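Long-range contact in aminoglycoside N(3)-acetyltransferase (Streptomyces griseus, PDB 7LAP), which probably confers aminoglycoside resistance by acetylating the 3-amino group of these antibiotics, as a member of the antibiotic N-acetyltransferase family: residues 196-201 against 283-288. Residues are numbered along the deposited sequence; the frame is centred on the assembly and turned at random.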
loop_
_atom_site.group_PDB
_atom_site.type_symbol
_atom_site.label_atom_id
_atom_site.label_comp_id
_atom_site.label_asym_id
_atom_site.label_seq_id
_atom_site.Cartn_x
_atom_site.Cartn_y
_atom_site.Cartn_z
ATOM N N LEU B 196 -27.514 -15.312 3.868
ATOM C CA LEU B 196 -28.652 -15.799 4.647
ATOM C C LEU B 196 -29.972 -15.768 3.882
ATOM O O LEU B 196 -30.893 -16.526 4.227
ATOM C CB LEU B 196 -28.838 -14.961 5.920
ATOM C CG LEU B 196 -27.692 -14.863 6.917
ATOM C CD1 LEU B 196 -28.054 -13.898 8.049
ATOM C CD2 LEU B 196 -27.335 -16.247 7.462
ATOM N N ALA B 197 -30.098 -14.903 2.877
ATOM C CA ALA B 197 -31.398 -14.650 2.273
ATOM C C ALA B 197 -31.853 -15.831 1.433
ATOM O O ALA B 197 -31.062 -16.432 0.696
ATOM C CB ALA B 197 -31.362 -13.385 1.416
ATOM N N GLN B 198 -33.144 -16.153 1.543
ATOM C CA GLN B 198 -33.749 -17.252 0.804
ATOM C C GLN B 198 -34.690 -16.693 -0.253
ATOM O O GLN B 198 -35.710 -16.081 0.076
ATOM C CB GLN B 198 -34.488 -18.214 1.740
ATOM C CG GLN B 198 -33.553 -19.086 2.584
ATOM C CD GLN B 198 -32.357 -19.612 1.782
ATOM O OE1 GLN B 198 -31.197 -19.457 2.194
ATOM N NE2 GLN B 198 -32.636 -20.220 0.629
ATOM N N ALA B 199 -34.350 -16.918 -1.518
ATOM C CA ALA B 199 -35.136 -16.428 -2.640
ATOM C C ALA B 199 -34.662 -17.154 -3.884
ATOM O O ALA B 199 -33.497 -17.563 -3.946
ATOM C CB ALA B 199 -34.983 -14.907 -2.805
ATOM N N PRO B 200 -35.523 -17.335 -4.882
ATOM C CA PRO B 200 -35.110 -18.078 -6.077
ATOM C C PRO B 200 -34.077 -17.306 -6.885
ATOM O O PRO B 200 -34.034 -16.073 -6.873
ATOM C CB PRO B 200 -36.419 -18.237 -6.860
ATOM C CG PRO B 200 -37.222 -17.041 -6.465
ATOM C CD PRO B 200 -36.895 -16.804 -5.011
ATOM N N GLY B 201 -33.236 -18.057 -7.590
ATOM C CA GLY B 201 -32.237 -17.462 -8.452
ATOM C C GLY B 201 -30.941 -17.079 -7.779
ATOM O O GLY B 201 -30.251 -16.181 -8.270
ATOM N N TRP B 283 -35.305 -7.264 3.078
ATOM C CA TRP B 283 -35.402 -6.559 1.805
ATOM C C TRP B 283 -35.267 -7.531 0.638
ATOM O O TRP B 283 -36.077 -7.522 -0.295
ATOM C CB TRP B 283 -34.333 -5.471 1.736
ATOM C CG TRP B 283 -34.509 -4.538 0.573
ATOM C CD1 TRP B 283 -35.139 -3.325 0.576
ATOM C CD2 TRP B 283 -34.051 -4.753 -0.766
ATOM N NE1 TRP B 283 -35.105 -2.777 -0.685
ATOM C CE2 TRP B 283 -34.437 -3.632 -1.524
ATOM C CE3 TRP B 283 -33.345 -5.786 -1.395
ATOM C CZ2 TRP B 283 -34.149 -3.515 -2.882
ATOM C CZ3 TRP B 283 -33.054 -5.669 -2.738
ATOM C CH2 TRP B 283 -33.454 -4.540 -3.469
ATOM N N ILE B 284 -34.254 -8.395 0.687
ATOM C CA ILE B 284 -33.994 -9.296 -0.427
ATOM C C ILE B 284 -35.116 -10.307 -0.574
ATOM O O ILE B 284 -35.550 -10.618 -1.689
ATOM C CB ILE B 284 -32.633 -9.989 -0.238
ATOM C CG1 ILE B 284 -31.506 -8.960 -0.328
ATOM C CG2 ILE B 284 -32.470 -11.109 -1.255
ATOM C CD1 ILE B 284 -30.144 -9.533 0.016
ATOM N N GLU B 285 -35.608 -10.836 0.545
ATOM C CA GLU B 285 -36.635 -11.863 0.466
ATOM C C GLU B 285 -37.971 -11.284 0.030
ATOM O O GLU B 285 -38.732 -11.946 -0.691
ATOM C CB GLU B 285 -36.748 -12.570 1.809
ATOM C CG GLU B 285 -35.506 -13.413 2.084
ATOM C CD GLU B 285 -35.552 -14.124 3.413
ATOM O OE1 GLU B 285 -36.368 -13.715 4.268
ATOM O OE2 GLU B 285 -34.773 -15.094 3.604
ATOM N N GLU B 286 -38.269 -10.048 0.427
ATOM C CA GLU B 286 -39.548 -9.481 0.018
ATOM C C GLU B 286 -39.518 -9.036 -1.436
ATOM O O GLU B 286 -40.467 -9.295 -2.180
ATOM C CB GLU B 286 -39.943 -8.334 0.946
ATOM C CG GLU B 286 -40.287 -8.840 2.337
ATOM C CD GLU B 286 -40.616 -7.736 3.327
ATOM O OE1 GLU B 286 -40.257 -6.562 3.076
ATOM O OE2 GLU B 286 -41.227 -8.057 4.371
ATOM N N HIS B 287 -38.429 -8.412 -1.880
ATOM C CA HIS B 287 -38.384 -7.987 -3.274
ATOM C C HIS B 287 -38.232 -9.166 -4.234
ATOM O O HIS B 287 -38.743 -9.112 -5.358
ATOM C CB HIS B 287 -37.262 -6.971 -3.475
ATOM C CG HIS B 287 -37.601 -5.602 -2.971
ATOM N ND1 HIS B 287 -37.661 -5.296 -1.627
ATOM C CD2 HIS B 287 -37.925 -4.463 -3.630
ATOM C CE1 HIS B 287 -37.997 -4.023 -1.481
ATOM N NE2 HIS B 287 -38.158 -3.496 -2.681
ATOM N N LEU B 288 -37.575 -10.247 -3.816
ATOM C CA LEU B 288 -37.206 -11.293 -4.756
ATOM C C LEU B 288 -38.021 -12.572 -4.650
ATOM O O LEU B 288 -37.848 -13.456 -5.500
ATOM C CB LEU B 288 -35.722 -11.637 -4.605
ATOM C CG LEU B 288 -34.852 -10.453 -5.000
ATOM C CD1 LEU B 288 -33.403 -10.851 -4.982
ATOM C CD2 LEU B 288 -35.262 -9.927 -6.361
#
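Ala197, Gln198, Ala199 and Pro200 run in extended form beside Ile284, Glu285 and Leu288 of the C-terminal helix 273-289. The contact is a loop-on-helix packing in an enzyme of the antibiotic N-acetyltransferase family. It joins the link between helix 189-196 and strand 204-213 to the last helix.

A single hydrogen bond crosses the contact. Gln198 N donates to Glu285 OE2 at 2.8 Å, with a nearly straight N-H...O angle of 163°. OE2 accepts through its anti lone pair, on the side away from OE1. The Glu285 chain is extended beyond CG (chi2 179°), which carries CD away from the helix, and OE2 reaches Gln198 N. Glu285 CG lies 3.3 Å from Gln198 O. That oxygen also accepts a hydrogen bond from Asn289 ND2, so both the N-H and the C=O of Gln198 are held by residues of the helix.

The remaining side-chain packing is apolar. Ala197 and Ala199 point their CB atoms at the helix. Ala197 CB meets Ile284 CG2 at 3.7 Å. CG2, anti to the backbone N, is the branch turned to the loop. Ala199 CB meets Leu288 CB at 3.8 Å. Phe232 touches Ala199, Ile284 and Leu288.

The Pro200 ring makes a separate van der Waals contact with a backbone oxygen, its CD 3.5 Å from Leu288 O.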